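Local atomic coordinates of benzoate transport porin BenP (Acinetobacter baumannii AB307-0294, PDB entry 5DL8), a protein that probably forms a channel across the outer membrane as an OprD-family porin, named for the transport of benzoate. Residues M62-L67 with D71-I76; S55-S60 with E132-L137; T311-E316 with K341-H346. All coordinates share one frame; numbering follows the deposited sequence.

Contact 1 of 3, residues M62-L67 with D71-I76; sequences MHDTPL and DKPITI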
ATOM      1  N   MET A  62     -20.067 -15.896   6.384  1.00 53.13           N
ATOM      2  CA  MET A  62     -19.625 -17.161   6.968  1.00 54.85           C
ATOM      3  C   MET A  62     -20.839 -18.051   7.204  1.00 57.97           C
ATOM      4  O   MET A  62     -21.820 -17.669   7.813  1.00 59.74           O
ATOM      5  CB  MET A  62     -18.793 -16.930   8.237  1.00 55.09           C
ATOM      6  CG  MET A  62     -17.431 -16.280   7.980  1.00 52.16           C
ATOM      7  SD  MET A  62     -16.365 -16.895   6.618  1.00 49.20           S
ATOM      8  CE  MET A  62     -15.829 -18.471   7.329  1.00 51.68           C
ATOM      9  N   HIS A  63     -20.799 -19.250   6.689  1.00 59.49           N
ATOM     10  CA  HIS A  63     -21.951 -20.108   6.829  1.00 62.86           C
ATOM     11  C   HIS A  63     -21.706 -21.112   7.907  1.00 66.23           C
ATOM     12  O   HIS A  63     -20.719 -21.802   7.885  1.00 65.08           O
ATOM     13  CB  HIS A  63     -22.214 -20.862   5.554  1.00 62.99           C
ATOM     14  CG  HIS A  63     -23.008 -20.111   4.536  1.00 62.11           C
ATOM     15  ND1 HIS A  63     -22.443 -19.155   3.690  1.00 59.54           N
ATOM     16  CD2 HIS A  63     -24.306 -20.241   4.166  1.00 63.89           C
ATOM     17  CE1 HIS A  63     -23.377 -18.707   2.872  1.00 59.31           C
ATOM     18  NE2 HIS A  63     -24.510 -19.353   3.139  1.00 62.29           N
ATOM     19  N   ASP A  64     -22.664 -21.170   8.819  1.00 46.82           N
ATOM     20  CA  ASP A  64     -22.814 -22.244   9.822  1.00 50.34           C
ATOM     21  C   ASP A  64     -22.886 -23.668   9.188  1.00 50.75           C
ATOM     22  O   ASP A  64     -23.830 -23.960   8.485  1.00 52.21           O
ATOM     23  CB  ASP A  64     -24.111 -22.043  10.705  1.00 52.75           C
ATOM     24  CG  ASP A  64     -23.980 -20.913  11.778  1.00 52.80           C
ATOM     25  OD1 ASP A  64     -22.966 -20.237  11.916  1.00 51.83           O
ATOM     26  OD2 ASP A  64     -24.937 -20.715  12.523  1.00 56.62           O
ATOM     27  N   THR A  65     -21.892 -24.521   9.447  1.00 49.96           N
ATOM     28  CA  THR A  65     -22.002 -25.976   9.203  1.00 50.44           C
ATOM     29  C   THR A  65     -22.738 -26.621  10.353  1.00 52.50           C
ATOM     30  O   THR A  65     -22.945 -25.998  11.425  1.00 52.69           O
ATOM     31  CB  THR A  65     -20.638 -26.687   9.011  1.00 49.17           C
ATOM     32  OG1 THR A  65     -19.973 -26.869  10.256  1.00 47.73           O
ATOM     33  CG2 THR A  65     -19.747 -25.860   8.069  1.00 47.15           C
ATOM     34  N   PRO A  66     -23.154 -27.869  10.148  1.00 54.22           N
ATOM     35  CA  PRO A  66     -23.763 -28.538  11.308  1.00 56.22           C
ATOM     36  C   PRO A  66     -22.847 -28.938  12.506  1.00 56.21           C
ATOM     37  O   PRO A  66     -23.390 -29.332  13.551  1.00 57.18           O
ATOM     38  CB  PRO A  66     -24.469 -29.765  10.671  1.00 58.16           C
ATOM     39  CG  PRO A  66     -24.693 -29.400   9.250  1.00 57.12           C
ATOM     40  CD  PRO A  66     -23.496 -28.542   8.874  1.00 54.86           C
ATOM     41  N   LEU A  67     -21.511 -28.845  12.376  1.00 55.39           N
ATOM     42  CA  LEU A  67     -20.561 -29.056  13.549  1.00 56.06           C
ATOM     43  C   LEU A  67     -20.426 -27.898  14.521  1.00 54.19           C
ATOM     44  O   LEU A  67     -19.886 -26.834  14.153  1.00 52.74           O
ATOM     45  CB  LEU A  67     -19.135 -29.304  13.088  1.00 56.56           C
ATOM     46  CG  LEU A  67     -18.613 -30.728  12.916  1.00 59.22           C
ATOM     47  CD1 LEU A  67     -18.223 -30.953  11.455  1.00 58.59           C
ATOM     48  CD2 LEU A  67     -17.446 -30.965  13.899  1.00 59.99           C
ATOM     49  N   ASP A  71     -20.289 -24.947  21.955  1.00 64.00           N
ATOM     50  CA  ASP A  71     -21.279 -23.856  21.649  1.00 65.77           C
ATOM     51  C   ASP A  71     -20.954 -22.924  20.469  1.00 63.10           C
ATOM     52  O   ASP A  71     -21.750 -22.016  20.193  1.00 64.59           O
ATOM     53  CB  ASP A  71     -21.632 -22.998  22.903  1.00 68.06           C
ATOM     54  CG  ASP A  71     -22.385 -23.780  23.950  1.00 72.49           C
ATOM     55  OD1 ASP A  71     -23.072 -24.757  23.632  1.00 75.81           O
ATOM     56  OD2 ASP A  71     -22.344 -23.417  25.132  1.00 78.11           O
ATOM     57  N   LYS A  72     -19.858 -23.180  19.737  1.00 60.00           N
ATOM     58  CA  LYS A  72     -19.480 -22.414  18.523  1.00 57.98           C
ATOM     59  C   LYS A  72     -19.471 -23.250  17.240  1.00 54.98           C
ATOM     60  O   LYS A  72     -18.801 -24.298  17.183  1.00 52.07           O
ATOM     61  CB  LYS A  72     -18.042 -21.824  18.627  1.00 58.05           C
ATOM     62  CG  LYS A  72     -17.635 -21.296  19.965  1.00 60.51           C
ATOM     63  CD  LYS A  72     -18.345 -19.975  20.176  1.00 63.15           C
ATOM     64  CE  LYS A  72     -18.147 -19.509  21.612  1.00 67.04           C
ATOM     65  NZ  LYS A  72     -18.752 -18.152  21.665  1.00 69.09           N
ATOM     66  N   PRO A  73     -20.137 -22.751  16.179  1.00 53.46           N
ATOM     67  CA  PRO A  73     -20.101 -23.517  14.945  1.00 52.75           C
ATOM     68  C   PRO A  73     -18.768 -23.452  14.204  1.00 50.26           C
ATOM     69  O   PRO A  73     -18.041 -22.443  14.260  1.00 48.78           O
ATOM     70  CB  PRO A  73     -21.229 -22.883  14.106  1.00 53.73           C
ATOM     71  CG  PRO A  73     -21.474 -21.532  14.697  1.00 53.05           C
ATOM     72  CD  PRO A  73     -21.175 -21.697  16.150  1.00 53.70           C
ATOM     73  N   ILE A  74     -18.421 -24.541  13.541  1.00 50.06           N
ATOM     74  CA  ILE A  74     -17.419 -24.466  12.464  1.00 48.42           C
ATOM     75  C   ILE A  74     -18.120 -23.820  11.288  1.00 47.09           C
ATOM     76  O   ILE A  74     -19.297 -24.128  11.037  1.00 48.11           O
ATOM     77  CB  ILE A  74     -16.801 -25.851  12.092  1.00 49.45           C
ATOM     78  CG1 ILE A  74     -15.635 -26.165  13.038  1.00 50.58           C
ATOM     79  CG2 ILE A  74     -16.243 -25.869  10.660  1.00 48.24           C
ATOM     80  CD1 ILE A  74     -15.356 -27.661  13.227  1.00 52.42           C
ATOM     81  N   THR A  75     -17.420 -22.933  10.577  1.00 45.23           N
ATOM     82  CA  THR A  75     -18.027 -22.068   9.509  1.00 44.87           C
ATOM     83  C   THR A  75     -17.223 -22.159   8.222  1.00 44.18           C
ATOM     84  O   THR A  75     -16.030 -22.384   8.272  1.00 42.01           O
ATOM     85  CB  THR A  75     -18.201 -20.568   9.908  1.00 43.58           C
ATOM     86  OG1 THR A  75     -16.922 -20.002  10.236  1.00 43.13           O
ATOM     87  CG2 THR A  75     -19.100 -20.408  11.108  1.00 44.72           C
ATOM     88  N   ILE A  76     -17.918 -22.062   7.077  1.00 46.04           N
ATOM     89  CA  ILE A  76     -17.287 -22.042   5.736  1.00 47.00           C
ATOM     90  C   ILE A  76     -17.750 -20.808   4.934  1.00 44.95           C
ATOM     91  O   ILE A  76     -18.893 -20.353   5.069  1.00 44.74           O
ATOM     92  CB  ILE A  76     -17.574 -23.299   4.864  1.00 49.93           C
ATOM     93  CG1 ILE A  76     -19.069 -23.697   4.956  1.00 52.93           C
ATOM     94  CG2 ILE A  76     -16.668 -24.450   5.265  1.00 50.81           C
ATOM     95  CD1 ILE A  76     -19.653 -24.289   3.684  1.00 53.59           C
TER
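Thr65 and Ile74 meet where the end of strand 47-65 pairs with the start of strand 72-87 beside a hairpin turn, and the threonine grips the isoleucine carbonyl twice. Its side chain can be followed outward. CB lies 3.5 Å from Ile74 O. With chi1 at 76°, OG1 is set between the backbone N and the carbonyl carbon, from where it gives a hydrogen bond to Ile74 O, 2.9 Å from Thr65 OG1. CG2, anti to the carbonyl carbon, also stays near Ile74 O and reaches Ile76 CG1 at 3.9 Å, the two side chains meeting almost at right angles. Ile74 O also accepts from Thr65 N, which lies in the carbonyl plane, whereas the hydroxyl sits well above that plane. OG1 in turn receives the N-H of Leu67, an ST turn that spans the corner at Pro66.

Beyond the corner Ile74 N bonds almost linearly to Leu67 O (2.8 Å), and Leu67 CD2 lies beside Ile74 CD1. Toward the other end, His63 and Ile76 form a hydrogen-bonded pair, with His63 N 2.7 Å from Ile76 O. Asp64 OD1 rests on Pro73 CG at 3.4 Å. Met62 CE reaches Thr75 OG1, whose hydrogen-bond partner is Asn19. Backbone bonds thus resume past the kink, while the threonine hydroxyl, donating across to Ile74 O and accepting from Leu67 N, ties the bend to the partner strand.

Contact 2 of 3, residues S55-S60 with E132-L137; sequences SLFYKS and ELWLDL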
ATOM      1  N   SER A  55     -14.488  -3.770 -12.375  1.00 28.41           N
ATOM      2  CA  SER A  55     -14.139  -4.785 -11.408  1.00 29.97           C
ATOM      3  C   SER A  55     -15.291  -5.199 -10.543  1.00 32.19           C
ATOM      4  O   SER A  55     -16.193  -4.405 -10.281  1.00 35.12           O
ATOM      5  CB  SER A  55     -13.045  -4.291 -10.471  1.00 29.54           C
ATOM      6  OG  SER A  55     -11.882  -3.910 -11.162  1.00 27.57           O
ATOM      7  N   LEU A  56     -15.219  -6.434 -10.083  1.00 31.64           N
ATOM      8  CA  LEU A  56     -16.201  -6.977  -9.171  1.00 32.70           C
ATOM      9  C   LEU A  56     -15.540  -7.859  -8.069  1.00 32.09           C
ATOM     10  O   LEU A  56     -14.605  -8.631  -8.362  1.00 32.26           O
ATOM     11  CB  LEU A  56     -17.197  -7.805  -9.993  1.00 33.92           C
ATOM     12  CG  LEU A  56     -18.411  -8.360  -9.230  1.00 34.33           C
ATOM     13  CD1 LEU A  56     -19.194  -7.210  -8.646  1.00 34.54           C
ATOM     14  CD2 LEU A  56     -19.228  -9.236 -10.143  1.00 36.64           C
ATOM     15  N   PHE A  57     -15.964  -7.639  -6.836  1.00 32.11           N
ATOM     16  CA  PHE A  57     -15.414  -8.299  -5.622  1.00 34.07           C
ATOM     17  C   PHE A  57     -16.587  -8.888  -4.799  1.00 35.34           C
ATOM     18  O   PHE A  57     -17.617  -8.241  -4.545  1.00 35.59           O
ATOM     19  CB  PHE A  57     -14.615  -7.335  -4.698  1.00 33.35           C
ATOM     20  CG  PHE A  57     -13.522  -6.605  -5.414  1.00 33.20           C
ATOM     21  CD1 PHE A  57     -13.793  -5.387  -6.053  1.00 32.42           C
ATOM     22  CD2 PHE A  57     -12.256  -7.155  -5.533  1.00 32.81           C
ATOM     23  CE1 PHE A  57     -12.806  -4.721  -6.761  1.00 30.67           C
ATOM     24  CE2 PHE A  57     -11.248  -6.481  -6.211  1.00 31.73           C
ATOM     25  CZ  PHE A  57     -11.529  -5.295  -6.867  1.00 31.91           C
ATOM     26  N   TYR A  58     -16.418 -10.134  -4.423  1.00 35.75           N
ATOM     27  CA  TYR A  58     -17.405 -10.873  -3.720  1.00 37.90           C
ATOM     28  C   TYR A  58     -16.787 -11.472  -2.461  1.00 39.50           C
ATOM     29  O   TYR A  58     -15.669 -12.072  -2.516  1.00 38.62           O
ATOM     30  CB  TYR A  58     -17.943 -11.960  -4.604  1.00 38.27           C
ATOM     31  CG  TYR A  58     -18.846 -12.928  -3.847  1.00 41.29           C
ATOM     32  CD1 TYR A  58     -20.160 -12.560  -3.453  1.00 42.37           C
ATOM     33  CD2 TYR A  58     -18.387 -14.229  -3.515  1.00 42.35           C
ATOM     34  CE1 TYR A  58     -20.960 -13.474  -2.767  1.00 44.35           C
ATOM     35  CE2 TYR A  58     -19.192 -15.120  -2.873  1.00 44.13           C
ATOM     36  CZ  TYR A  58     -20.452 -14.740  -2.509  1.00 45.05           C
ATOM     37  OH  TYR A  58     -21.159 -15.640  -1.840  1.00 46.78           O
ATOM     38  N   LYS A  59     -17.513 -11.294  -1.351  1.00 41.76           N
ATOM     39  CA  LYS A  59     -17.184 -11.930  -0.096  1.00 45.17           C
ATOM     40  C   LYS A  59     -18.341 -12.517   0.573  1.00 45.69           C
ATOM     41  O   LYS A  59     -19.160 -11.776   1.144  1.00 46.65           O
ATOM     42  CB  LYS A  59     -16.726 -10.911   0.896  1.00 48.18           C
ATOM     43  CG  LYS A  59     -15.516 -10.147   0.481  1.00 48.93           C
ATOM     44  CD  LYS A  59     -15.131  -9.166   1.569  1.00 50.98           C
ATOM     45  CE  LYS A  59     -14.915  -9.932   2.853  1.00 54.82           C
ATOM     46  NZ  LYS A  59     -14.056  -9.090   3.715  1.00 58.52           N
ATOM     47  N   SER A  60     -18.381 -13.828   0.623  1.00 45.73           N
ATOM     48  CA  SER A  60     -19.486 -14.480   1.297  1.00 47.46           C
ATOM     49  C   SER A  60     -19.592 -14.208   2.805  1.00 48.11           C
ATOM     50  O   SER A  60     -18.615 -13.995   3.514  1.00 46.53           O
ATOM     51  CB  SER A  60     -19.513 -15.995   1.051  1.00 49.50           C
ATOM     52  OG  SER A  60     -18.590 -16.675   1.874  1.00 50.26           O
ATOM     53  N   GLU A 132      -6.513 -16.433  -2.615  1.00 31.23           N
ATOM     54  CA  GLU A 132      -6.202 -15.011  -2.812  1.00 30.75           C
ATOM     55  C   GLU A 132      -6.371 -14.316  -1.442  1.00 30.10           C
ATOM     56  O   GLU A 132      -7.387 -14.427  -0.802  1.00 29.36           O
ATOM     57  CB  GLU A 132      -7.103 -14.396  -3.940  1.00 30.88           C
ATOM     58  CG  GLU A 132      -6.896 -12.925  -4.177  1.00 30.42           C
ATOM     59  CD  GLU A 132      -7.672 -12.336  -5.335  1.00 30.75           C
ATOM     60  OE1 GLU A 132      -8.924 -12.505  -5.393  1.00 32.44           O
ATOM     61  OE2 GLU A 132      -7.016 -11.655  -6.161  1.00 30.95           O
ATOM     62  N   LEU A 133      -5.390 -13.507  -1.093  1.00 29.67           N
ATOM     63  CA  LEU A 133      -5.419 -12.750   0.099  1.00 29.27           C
ATOM     64  C   LEU A 133      -5.226 -11.241  -0.230  1.00 27.80           C
ATOM     65  O   LEU A 133      -4.316 -10.853  -0.969  1.00 24.78           O
ATOM     66  CB  LEU A 133      -4.206 -13.205   0.949  1.00 30.07           C
ATOM     67  CG  LEU A 133      -3.972 -14.696   1.195  1.00 32.21           C
ATOM     68  CD1 LEU A 133      -2.731 -14.959   2.051  1.00 31.41           C
ATOM     69  CD2 LEU A 133      -5.252 -15.314   1.819  1.00 34.26           C
ATOM     70  N   TRP A 134      -6.095 -10.436   0.369  1.00 27.88           N
ATOM     71  CA  TRP A 134      -5.986  -9.036   0.404  1.00 28.65           C
ATOM     72  C   TRP A 134      -5.298  -8.667   1.752  1.00 30.04           C
ATOM     73  O   TRP A 134      -5.937  -8.463   2.717  1.00 32.49           O
ATOM     74  CB  TRP A 134      -7.409  -8.339   0.337  1.00 28.81           C
ATOM     75  CG  TRP A 134      -8.080  -8.792  -0.868  1.00 30.50           C
ATOM     76  CD1 TRP A 134      -8.881  -9.863  -0.960  1.00 31.32           C
ATOM     77  CD2 TRP A 134      -7.828  -8.313  -2.240  1.00 28.31           C
ATOM     78  NE1 TRP A 134      -9.215 -10.051  -2.343  1.00 32.63           N
ATOM     79  CE2 TRP A 134      -8.582  -9.118  -3.114  1.00 29.94           C
ATOM     80  CE3 TRP A 134      -7.124  -7.227  -2.771  1.00 28.03           C
ATOM     81  CZ2 TRP A 134      -8.663  -8.892  -4.535  1.00 30.18           C
ATOM     82  CZ3 TRP A 134      -7.133  -7.028  -4.237  1.00 28.59           C
ATOM     83  CH2 TRP A 134      -7.888  -7.900  -5.081  1.00 28.91           C
ATOM     84  N   LEU A 135      -4.020  -8.453   1.744  1.00 30.38           N
ATOM     85  CA  LEU A 135      -3.237  -8.197   2.963  1.00 31.01           C
ATOM     86  C   LEU A 135      -3.156  -6.686   3.172  1.00 30.45           C
ATOM     87  O   LEU A 135      -3.004  -5.903   2.187  1.00 26.69           O
ATOM     88  CB  LEU A 135      -1.829  -8.767   2.764  1.00 30.12           C
ATOM     89  CG  LEU A 135      -1.892 -10.284   2.622  1.00 31.76           C
ATOM     90  CD1 LEU A 135      -0.585 -10.878   2.254  1.00 30.56           C
ATOM     91  CD2 LEU A 135      -2.546 -10.999   3.845  1.00 34.40           C
ATOM     92  N   ASP A 136      -3.150  -6.327   4.439  1.00 30.17           N
ATOM     93  CA  ASP A 136      -2.979  -4.985   4.874  1.00 34.17           C
ATOM     94  C   ASP A 136      -1.906  -4.997   6.003  1.00 34.65           C
ATOM     95  O   ASP A 136      -2.239  -4.804   7.154  1.00 34.00           O
ATOM     96  CB  ASP A 136      -4.306  -4.387   5.434  1.00 37.72           C
ATOM     97  CG  ASP A 136      -4.158  -2.904   5.823  1.00 41.59           C
ATOM     98  OD1 ASP A 136      -3.123  -2.237   5.510  1.00 42.42           O
ATOM     99  OD2 ASP A 136      -5.092  -2.386   6.453  1.00 51.17           O
ATOM    100  N   LEU A 137      -0.653  -5.244   5.614  1.00 34.27           N
ATOM    101  CA  LEU A 137       0.479  -5.472   6.485  1.00 33.36           C
ATOM    102  C   LEU A 137       1.712  -4.804   5.973  1.00 31.90           C
ATOM    103  O   LEU A 137       1.848  -4.444   4.767  1.00 31.60           O
ATOM    104  CB  LEU A 137       0.779  -6.970   6.531  1.00 35.16           C
ATOM    105  CG  LEU A 137      -0.355  -7.763   7.263  1.00 37.95           C
ATOM    106  CD1 LEU A 137      -0.245  -9.203   6.884  1.00 39.43           C
ATOM    107  CD2 LEU A 137      -0.411  -7.623   8.786  1.00 38.86           C
TER
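In the antiparallel beta-barrel of this porin, strand 47-65 meets the chain that follows the short strand 132-133 through a single aromatic pair, Phe57 with Trp134. The two backbones stay well apart, their nearest CA atoms, those of Phe57 and Trp134, being 11.2 Å from each other, so the rings alone bridge the gap. Phe57 directs its edge toward the face of the indole in an offset edge-to-face arrangement. The ring planes stand at 80°, and the centroid of the phenyl ring is 5.7 Å from that of the six-membered indole ring. The touching atoms are few: Phe57 CE2 lies 3.8 Å from Trp134 CH2, and Phe57 CE2 and CD2 both come close to Trp134 CZ2. The two side chains cross at about a right angle. No hydrogen bond accompanies the pair, and the contact is small and wholly apolar. Ser81 of strand 72-87 touches both aromatic side chains. Nearby, Glu132 is held by Ser81 and Ser151. The pair thus links strand 47-65 of the barrel wall with the chain after 132-133, which goes on to touch strand 200-210 through Leu135 and Leu137, consistent with a porin barrel that holds chain folded inside it.

Contact 3 of 3, residues T311-E316 with K341-H346; sequences TGFFKE and KYVYGH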
ATOM      1  N   THR A 311       8.545   8.540  -4.061  1.00 34.86           N
ATOM      2  CA  THR A 311       9.960   8.322  -4.160  1.00 31.63           C
ATOM      3  C   THR A 311      10.537   7.690  -2.821  1.00 32.09           C
ATOM      4  O   THR A 311      11.410   6.835  -2.857  1.00 30.30           O
ATOM      5  CB  THR A 311      10.700   9.619  -4.642  1.00 32.72           C
ATOM      6  OG1 THR A 311      10.565  10.712  -3.755  1.00 31.33           O
ATOM      7  CG2 THR A 311      10.267  10.028  -6.050  1.00 33.29           C
ATOM      8  N   GLY A 312       9.984   8.049  -1.659  1.00 28.61           N
ATOM      9  CA  GLY A 312      10.056   7.170  -0.471  1.00 29.47           C
ATOM     10  C   GLY A 312      11.024   7.537   0.710  1.00 27.78           C
ATOM     11  O   GLY A 312      10.822   7.150   1.868  1.00 23.97           O
ATOM     12  N   PHE A 313      12.077   8.227   0.281  1.00 29.17           N
ATOM     13  CA  PHE A 313      13.123   8.775   1.075  1.00 28.90           C
ATOM     14  C   PHE A 313      13.762   7.638   1.881  1.00 29.67           C
ATOM     15  O   PHE A 313      13.920   7.787   3.090  1.00 28.66           O
ATOM     16  CB  PHE A 313      12.486   9.895   1.874  1.00 28.32           C
ATOM     17  CG  PHE A 313      11.967  11.046   0.990  1.00 27.99           C
ATOM     18  CD1 PHE A 313      10.781  10.948   0.313  1.00 27.20           C
ATOM     19  CD2 PHE A 313      12.722  12.191   0.833  1.00 28.63           C
ATOM     20  CE1 PHE A 313      10.383  11.997  -0.496  1.00 28.47           C
ATOM     21  CE2 PHE A 313      12.294  13.251   0.095  1.00 29.85           C
ATOM     22  CZ  PHE A 313      11.160  13.137  -0.655  1.00 28.41           C
ATOM     23  N   PHE A 314      14.034   6.500   1.217  1.00 28.39           N
ATOM     24  CA  PHE A 314      14.539   5.285   1.918  1.00 28.67           C
ATOM     25  C   PHE A 314      16.023   4.980   1.519  1.00 27.52           C
ATOM     26  O   PHE A 314      16.553   3.912   1.697  1.00 26.67           O
ATOM     27  CB  PHE A 314      13.543   4.079   1.738  1.00 29.26           C
ATOM     28  CG  PHE A 314      13.165   3.770   0.332  1.00 30.83           C
ATOM     29  CD1 PHE A 314      14.044   3.066  -0.522  1.00 33.29           C
ATOM     30  CD2 PHE A 314      11.911   4.150  -0.169  1.00 32.83           C
ATOM     31  CE1 PHE A 314      13.683   2.790  -1.909  1.00 35.90           C
ATOM     32  CE2 PHE A 314      11.558   3.933  -1.544  1.00 34.61           C
ATOM     33  CZ  PHE A 314      12.418   3.222  -2.407  1.00 35.07           C
ATOM     34  N   LYS A 315      16.706   5.941   0.961  1.00 26.37           N
ATOM     35  CA  LYS A 315      18.042   5.716   0.509  1.00 28.36           C
ATOM     36  C   LYS A 315      19.041   5.697   1.710  1.00 27.55           C
ATOM     37  O   LYS A 315      18.765   6.209   2.798  1.00 24.60           O
ATOM     38  CB  LYS A 315      18.524   6.784  -0.535  1.00 29.68           C
ATOM     39  CG  LYS A 315      17.676   6.908  -1.790  1.00 29.96           C
ATOM     40  CD  LYS A 315      17.865   8.230  -2.570  1.00 30.66           C
ATOM     41  CE  LYS A 315      16.872   8.345  -3.661  1.00 30.75           C
ATOM     42  NZ  LYS A 315      15.468   8.519  -3.196  1.00 31.79           N
ATOM     43  N   GLU A 316      20.174   5.064   1.444  1.00 27.41           N
ATOM     44  CA  GLU A 316      21.159   4.789   2.507  1.00 29.04           C
ATOM     45  C   GLU A 316      21.598   6.056   3.215  1.00 29.12           C
ATOM     46  O   GLU A 316      22.080   6.991   2.589  1.00 29.64           O
ATOM     47  CB  GLU A 316      22.415   4.116   1.909  1.00 30.84           C
ATOM     48  CG  GLU A 316      23.584   3.928   2.855  1.00 32.23           C
ATOM     49  CD  GLU A 316      24.762   3.179   2.186  1.00 35.99           C
ATOM     50  OE1 GLU A 316      24.546   2.622   1.099  1.00 35.97           O
ATOM     51  OE2 GLU A 316      25.883   3.114   2.745  1.00 37.35           O
ATOM     52  N   LYS A 341       1.418  17.898   1.010  1.00 30.80           N
ATOM     53  CA  LYS A 341       2.568  17.300   1.780  1.00 31.29           C
ATOM     54  C   LYS A 341       3.870  17.741   1.086  1.00 31.77           C
ATOM     55  O   LYS A 341       3.838  17.871  -0.122  1.00 31.47           O
ATOM     56  CB  LYS A 341       2.536  15.817   1.681  1.00 30.11           C
ATOM     57  CG  LYS A 341       1.206  15.269   2.030  1.00 32.77           C
ATOM     58  CD  LYS A 341       1.251  13.730   1.984  1.00 35.98           C
ATOM     59  CE  LYS A 341      -0.081  13.097   2.377  1.00 38.95           C
ATOM     60  NZ  LYS A 341       0.057  11.652   1.996  1.00 42.44           N
ATOM     61  N   TYR A 342       4.920  18.036   1.845  1.00 31.47           N
ATOM     62  CA  TYR A 342       6.239  18.442   1.373  1.00 34.37           C
ATOM     63  C   TYR A 342       7.316  17.650   2.193  1.00 32.17           C
ATOM     64  O   TYR A 342       7.193  17.624   3.379  1.00 32.42           O
ATOM     65  CB  TYR A 342       6.490  19.934   1.616  1.00 37.98           C
ATOM     66  CG  TYR A 342       7.747  20.528   0.923  1.00 45.35           C
ATOM     67  CD1 TYR A 342       7.630  20.991  -0.410  1.00 50.46           C
ATOM     68  CD2 TYR A 342       9.029  20.696   1.576  1.00 48.47           C
ATOM     69  CE1 TYR A 342       8.701  21.557  -1.099  1.00 53.90           C
ATOM     70  CE2 TYR A 342      10.130  21.315   0.881  1.00 50.97           C
ATOM     71  CZ  TYR A 342       9.939  21.729  -0.467  1.00 54.81           C
ATOM     72  OH  TYR A 342      10.869  22.356  -1.335  1.00 61.32           O
ATOM     73  N   VAL A 343       8.288  17.023   1.551  1.00 30.18           N
ATOM     74  CA  VAL A 343       9.382  16.311   2.158  1.00 30.41           C
ATOM     75  C   VAL A 343      10.697  16.783   1.578  1.00 32.11           C
ATOM     76  O   VAL A 343      10.835  16.922   0.369  1.00 35.25           O
ATOM     77  CB  VAL A 343       9.241  14.802   1.911  1.00 29.54           C
ATOM     78  CG1 VAL A 343      10.214  13.922   2.694  1.00 29.75           C
ATOM     79  CG2 VAL A 343       7.894  14.358   2.324  1.00 30.02           C
ATOM     80  N   TYR A 344      11.687  17.003   2.454  1.00 33.30           N
ATOM     81  CA  TYR A 344      13.056  17.222   2.088  1.00 32.70           C
ATOM     82  C   TYR A 344      13.889  16.091   2.704  1.00 31.52           C
ATOM     83  O   TYR A 344      13.666  15.718   3.844  1.00 30.32           O
ATOM     84  CB  TYR A 344      13.503  18.579   2.609  1.00 35.30           C
ATOM     85  CG  TYR A 344      14.985  18.893   2.491  1.00 36.44           C
ATOM     86  CD1 TYR A 344      15.479  19.443   1.340  1.00 38.33           C
ATOM     87  CD2 TYR A 344      15.871  18.696   3.554  1.00 38.03           C
ATOM     88  CE1 TYR A 344      16.829  19.764   1.201  1.00 39.73           C
ATOM     89  CE2 TYR A 344      17.236  19.055   3.434  1.00 39.74           C
ATOM     90  CZ  TYR A 344      17.694  19.550   2.223  1.00 40.37           C
ATOM     91  OH  TYR A 344      18.988  19.930   1.997  1.00 44.80           O
ATOM     92  N   GLY A 345      14.815  15.543   1.912  1.00 30.22           N
ATOM     93  CA  GLY A 345      15.707  14.477   2.303  1.00 30.37           C
ATOM     94  C   GLY A 345      17.161  14.872   1.929  1.00 31.61           C
ATOM     95  O   GLY A 345      17.411  15.540   0.875  1.00 32.85           O
ATOM     96  N   HIS A 346      18.115  14.519   2.803  1.00 30.64           N
ATOM     97  CA  HIS A 346      19.558  14.825   2.602  1.00 32.49           C
ATOM     98  C   HIS A 346      20.406  13.800   3.298  1.00 31.21           C
ATOM     99  O   HIS A 346      19.831  12.819   3.855  1.00 29.60           O
ATOM    100  CB  HIS A 346      19.891  16.259   3.093  1.00 34.59           C
ATOM    101  CG  HIS A 346      19.857  16.406   4.582  1.00 36.65           C
ATOM    102  ND1 HIS A 346      20.819  17.077   5.284  1.00 38.80           N
ATOM    103  CD2 HIS A 346      18.985  15.952   5.501  1.00 35.86           C
ATOM    104  CE1 HIS A 346      20.526  17.052   6.563  1.00 37.93           C
ATOM    105  NE2 HIS A 346      19.430  16.356   6.720  1.00 36.65           N
TER
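The Phe313 ring presents one face to Val343 and part of its edge to the backbone of Gly345. Val343 CG1 stands almost exactly over the ring centre, 3.4 Å from the centroid and only 9° off the normal, a CH-pi contact. Its nearest ring atom is Phe313 CE2, also at 3.4 Å, and this methyl is close to all six ring carbons. The valine CB adds a second touch at the far end of the ring, 3.6 Å from Phe313 CZ. At the edge, near the ring plane, Gly345 N lies 3.9 Å from Phe313 CE2. Gly345 CA comes 4.0 Å from Phe313 CD2. Glycine has no side chain at this point, and the phenyl edge is able to lie against the strand backbone there.

The two side chains approach from opposite directions. Val343 holds CG1 anti to its backbone N (chi1 -170°), which brings that methyl rather than CG2 over the phenyl ring. No hydrogen bond crosses between the segments: the contact is apolar and buried. Polar bonds around it fix the loop instead, since Gln285 NE2 donates to the carbonyl oxygens of both Gly312 and Phe313, and Lys315 forms a salt bridge with Glu358.

The loop 311-316, lying between strands 278-288 and 319-328, thereby packs on strand 336-349. Phe313 also touches Ser320 of strand 319-328 and Glu358 and Glu360 of strand 355-368, so its ring spans the two strands that flank 336-349.

In the fold
From the N terminus, the chain passes through 55-60 and, one residue later, 62-67, so contacts 1 and 2 both draw on strand 47-65. Contact 1 closes first, a tight hairpin with only three residues between its segments, pairing that strand with strand 72-87 in the antiparallel barrel wall. Contact 2 closes later, tying strand 47-65 to the chain after 132-133, and the hairpin is nested inside its 71-residue loop. Contact 3 follows in series: 24 residues on, strand 336-349 of the wall receives the loop that precedes strand 319-328. Its centre lies about 31 Å from that of contact 2, on the opposite side of the chain's centre. No contacts cross along the chain.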